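Side-chain contacts in CDP-glucose-4,6-dehydratase (Yersinia pseudotuberculosis, PDB 1RKX), which catalyses the conversion of CDP-D-glucose to CDP-4-keto-6-deoxy-D-glucose, with NAD as cofactor, as a member of the short-chain dehydrogenase/reductase family: residues C[46-49]-C[50-53]; C[52-55]-C[56-59]. All coordinates share one frame; numbering follows the deposited sequence.

Interaction 1 (C[46-49]-C[50-53]); sequences VPSL and FETA
S48 and L49 pass straight into F50-A53, and the backbone coils into a short helix, 49-52. Two i to i+4 bonds close its turns. T52 N reaches S48 O at 3.0 Å, and A53 N reaches L49 O at 2.8 Å. The extended P47-S48 backbone, with a cis peptide bond before P47, leads into this turn. S48 is the N-cap. S48 OG sits between its own backbone N and carbonyl carbon (chi1 68°) and accepts from E51 N at 3.2 Å, with an N-H...O angle of 163°. The CG of E51 packs on the same hydroxyl oxygen. The E51 carboxylate leads away and forms a salt bridge with R54.

This N-capped turn follows strand 35-40 in the Rossmann-type domain that carries NAD. T52 OG1 also donates to S48 O, at 2.9 Å. The hydroxyl meets that oxygen at a C=O...O angle of 123°, tilted out of the carbonyl plane, while T52 N comes nearly end-on. Two donors of one residue thus grip one carbonyl. The methyl CG2 of T52 faces CB of P47 at 4.2 Å, a loose contact. W332 and W336 of helix 322-338 touch T52 as well. L49 CD1 lies 3.7 Å from A53 CB. The ring of F50 leads away from 46-49 and meets H17 with the ring planes about perpendicular.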
# COMPACT_ATOMS: atom_id res chain seq x y z
N VAL C 46 35.39 24.63 11.25
CA VAL C 46 36.78 25.03 11.05
C VAL C 46 37.63 23.90 11.59
O VAL C 46 37.60 23.61 12.79
CB VAL C 46 37.13 26.33 11.80
CG1 VAL C 46 38.63 26.61 11.66
CG2 VAL C 46 36.33 27.50 11.25
N PRO C 47 38.41 23.23 10.73
CA PRO C 47 38.52 23.51 9.29
C PRO C 47 37.27 23.17 8.50
O PRO C 47 36.32 22.58 9.02
CB PRO C 47 39.71 22.65 8.88
CG PRO C 47 39.59 21.47 9.78
CD PRO C 47 39.25 22.08 11.11
N SER C 48 37.27 23.55 7.22
CA SER C 48 36.15 23.30 6.33
C SER C 48 36.68 23.05 4.92
O SER C 48 37.74 23.53 4.55
CB SER C 48 35.22 24.51 6.30
OG SER C 48 35.85 25.61 5.67
N LEU C 49 35.93 22.27 4.14
CA LEU C 49 36.33 22.01 2.76
C LEU C 49 36.37 23.36 2.05
O LEU C 49 37.26 23.63 1.24
CB LEU C 49 35.32 21.10 2.07
CG LEU C 49 35.54 20.83 0.58
CD1 LEU C 49 36.81 20.00 0.39
CD2 LEU C 49 34.34 20.10 0.02
N PHE C 50 35.39 24.20 2.36
CA PHE C 50 35.27 25.52 1.74
C PHE C 50 36.60 26.27 1.74
O PHE C 50 37.05 26.75 0.70
CB PHE C 50 34.22 26.36 2.47
CG PHE C 50 33.90 27.66 1.79
CD1 PHE C 50 33.26 27.68 0.55
CD2 PHE C 50 34.24 28.88 2.38
CE1 PHE C 50 32.96 28.89 -0.09
CE2 PHE C 50 33.95 30.09 1.75
CZ PHE C 50 33.30 30.10 0.51
N GLU C 51 37.24 26.36 2.90
CA GLU C 51 38.51 27.07 3.02
C GLU C 51 39.72 26.26 2.57
O GLU C 51 40.58 26.76 1.85
CB GLU C 51 38.73 27.54 4.46
CG GLU C 51 37.70 28.54 4.97
CD GLU C 51 37.65 29.82 4.15
OE1 GLU C 51 38.65 30.16 3.50
OE2 GLU C 51 36.60 30.50 4.17
N THR C 52 39.79 25.00 3.01
CA THR C 52 40.93 24.15 2.66
C THR C 52 41.07 23.91 1.16
O THR C 52 42.19 23.83 0.64
CB THR C 52 40.87 22.79 3.40
OG1 THR C 52 39.68 22.08 3.01
CG2 THR C 52 40.87 23.00 4.91
N ALA C 53 39.95 23.82 0.46
CA ALA C 53 39.98 23.57 -0.98
C ALA C 53 39.72 24.81 -1.82
O ALA C 53 39.48 24.71 -3.02
CB ALA C 53 38.97 22.47 -1.34

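Interaction 2 (C[52-55]-C[56-59]); sequences TARV and ADGM
R54 and D57 meet because both side chains start beside their own backbone N, at chi1 -57° and -58°, and the arginine chain then folds back at chi2 and chi3. CB, CG and CD of R54 lie near D57 OD2, and the bends turn the guanidinium edge to the carboxylate. The grip is side-on. R54 NE donates to D57 OD2 at 2.9 Å, almost straight. R54 NH2 donates to D57 OD1 at 3.0 Å, on the syn side of that oxygen but somewhat out of the carboxylate plane. Both acceptors lie close to the guanidinium plane. The carboxylate is not coplanar with it: the two planes are 41° apart, and NE comes to OD2 from above the carboxylate plane.

R54 has positive phi and is the C-prime residue of a Schellman motif that ends helix 49-52. R54 N bonds to E51 O, and V55 N to F50 O. The chain then makes a compact turn before strand 60-63. A weak bond of 3.4 Å joins D57 N to R54 O. A water spans the same turn: it donates to R54 O at 2.7 Å and accepts a weak bond from G58 N.

On the inner side M59 lies alongside V55. M59 SD is 3.9 Å from V55 CG1 and 3.5 Å from V55 O. Both side chains also touch S26 of helix 20-31, so they pack the turn against that helix.

R54 NH1 forms a second salt bridge, to E51 OE1. The arginine therefore lies between two acids, one on the helix and one beyond it. With two carboxylates close by, its positive charge is probably well balanced, and each acid probably favours its ionised form.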
# COMPACT_ATOMS: atom_id res chain seq x y z
N THR C 52 39.79 25.00 3.01
CA THR C 52 40.93 24.15 2.66
C THR C 52 41.07 23.91 1.16
O THR C 52 42.19 23.83 0.64
CB THR C 52 40.87 22.79 3.40
OG1 THR C 52 39.68 22.08 3.01
CG2 THR C 52 40.87 23.00 4.91
N ALA C 53 39.95 23.82 0.46
CA ALA C 53 39.98 23.57 -0.98
C ALA C 53 39.72 24.81 -1.82
O ALA C 53 39.48 24.71 -3.02
CB ALA C 53 38.97 22.47 -1.34
N ARG C 54 39.77 25.98 -1.18
CA ARG C 54 39.55 27.25 -1.88
C ARG C 54 38.32 27.23 -2.78
O ARG C 54 38.37 27.67 -3.93
CB ARG C 54 40.78 27.62 -2.73
CG ARG C 54 42.09 27.73 -1.97
CD ARG C 54 41.92 28.52 -0.68
NE ARG C 54 41.11 29.72 -0.88
CZ ARG C 54 40.43 30.32 0.09
NH1 ARG C 54 40.46 29.83 1.33
NH2 ARG C 54 39.69 31.39 -0.18
N VAL C 55 37.20 26.73 -2.25
CA VAL C 55 35.98 26.65 -3.04
C VAL C 55 35.52 27.99 -3.63
O VAL C 55 35.05 28.04 -4.77
CB VAL C 55 34.81 26.06 -2.19
CG1 VAL C 55 33.50 26.17 -2.95
CG2 VAL C 55 35.10 24.61 -1.86
N ALA C 56 35.65 29.08 -2.87
CA ALA C 56 35.19 30.39 -3.34
C ALA C 56 35.99 31.04 -4.47
O ALA C 56 35.43 31.76 -5.29
CB ALA C 56 35.11 31.35 -2.17
N ASP C 57 37.29 30.79 -4.50
CA ASP C 57 38.16 31.42 -5.49
C ASP C 57 37.76 31.31 -6.95
O ASP C 57 38.02 32.23 -7.73
CB ASP C 57 39.59 30.93 -5.29
CG ASP C 57 40.10 31.22 -3.89
OD1 ASP C 57 39.37 31.88 -3.12
OD2 ASP C 57 41.22 30.79 -3.56
N GLY C 58 37.12 30.21 -7.34
CA GLY C 58 36.72 30.06 -8.73
C GLY C 58 35.25 30.27 -9.00
O GLY C 58 34.72 29.79 -10.01
N MET C 59 34.57 31.00 -8.12
CA MET C 59 33.13 31.23 -8.29
C MET C 59 32.68 32.49 -7.56
O MET C 59 33.47 33.15 -6.90
CB MET C 59 32.36 30.04 -7.72
CG MET C 59 32.51 29.91 -6.20
SD MET C 59 31.69 28.47 -5.46
CE MET C 59 29.96 28.94 -5.64
O HOH W 1 37.80 27.58 -6.60

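Interaction 1 comes first along the chain and interaction 2 follows directly. They share T52 and A53, and their centres are 9 Å apart. Both belong to the connection between strands 35-40 and 60-63, neighbours in the parallel seven-stranded sheet. Interaction 1 starts helix 49-52; interaction 2 covers the exit from it and the turn toward strand 60-63, an outermost strand of that sheet within the chain. The two also pack together: F50 CZ lies 3.5 Å from A56 CB. Helix 20-31 touches side chains of both, and helix 322-338 lies against P47, L49 and the shared T52. The F50 side chain is about 7 Å from the bound NAD and that of V55 about 9 Å, so this connection lies near the cofactor site.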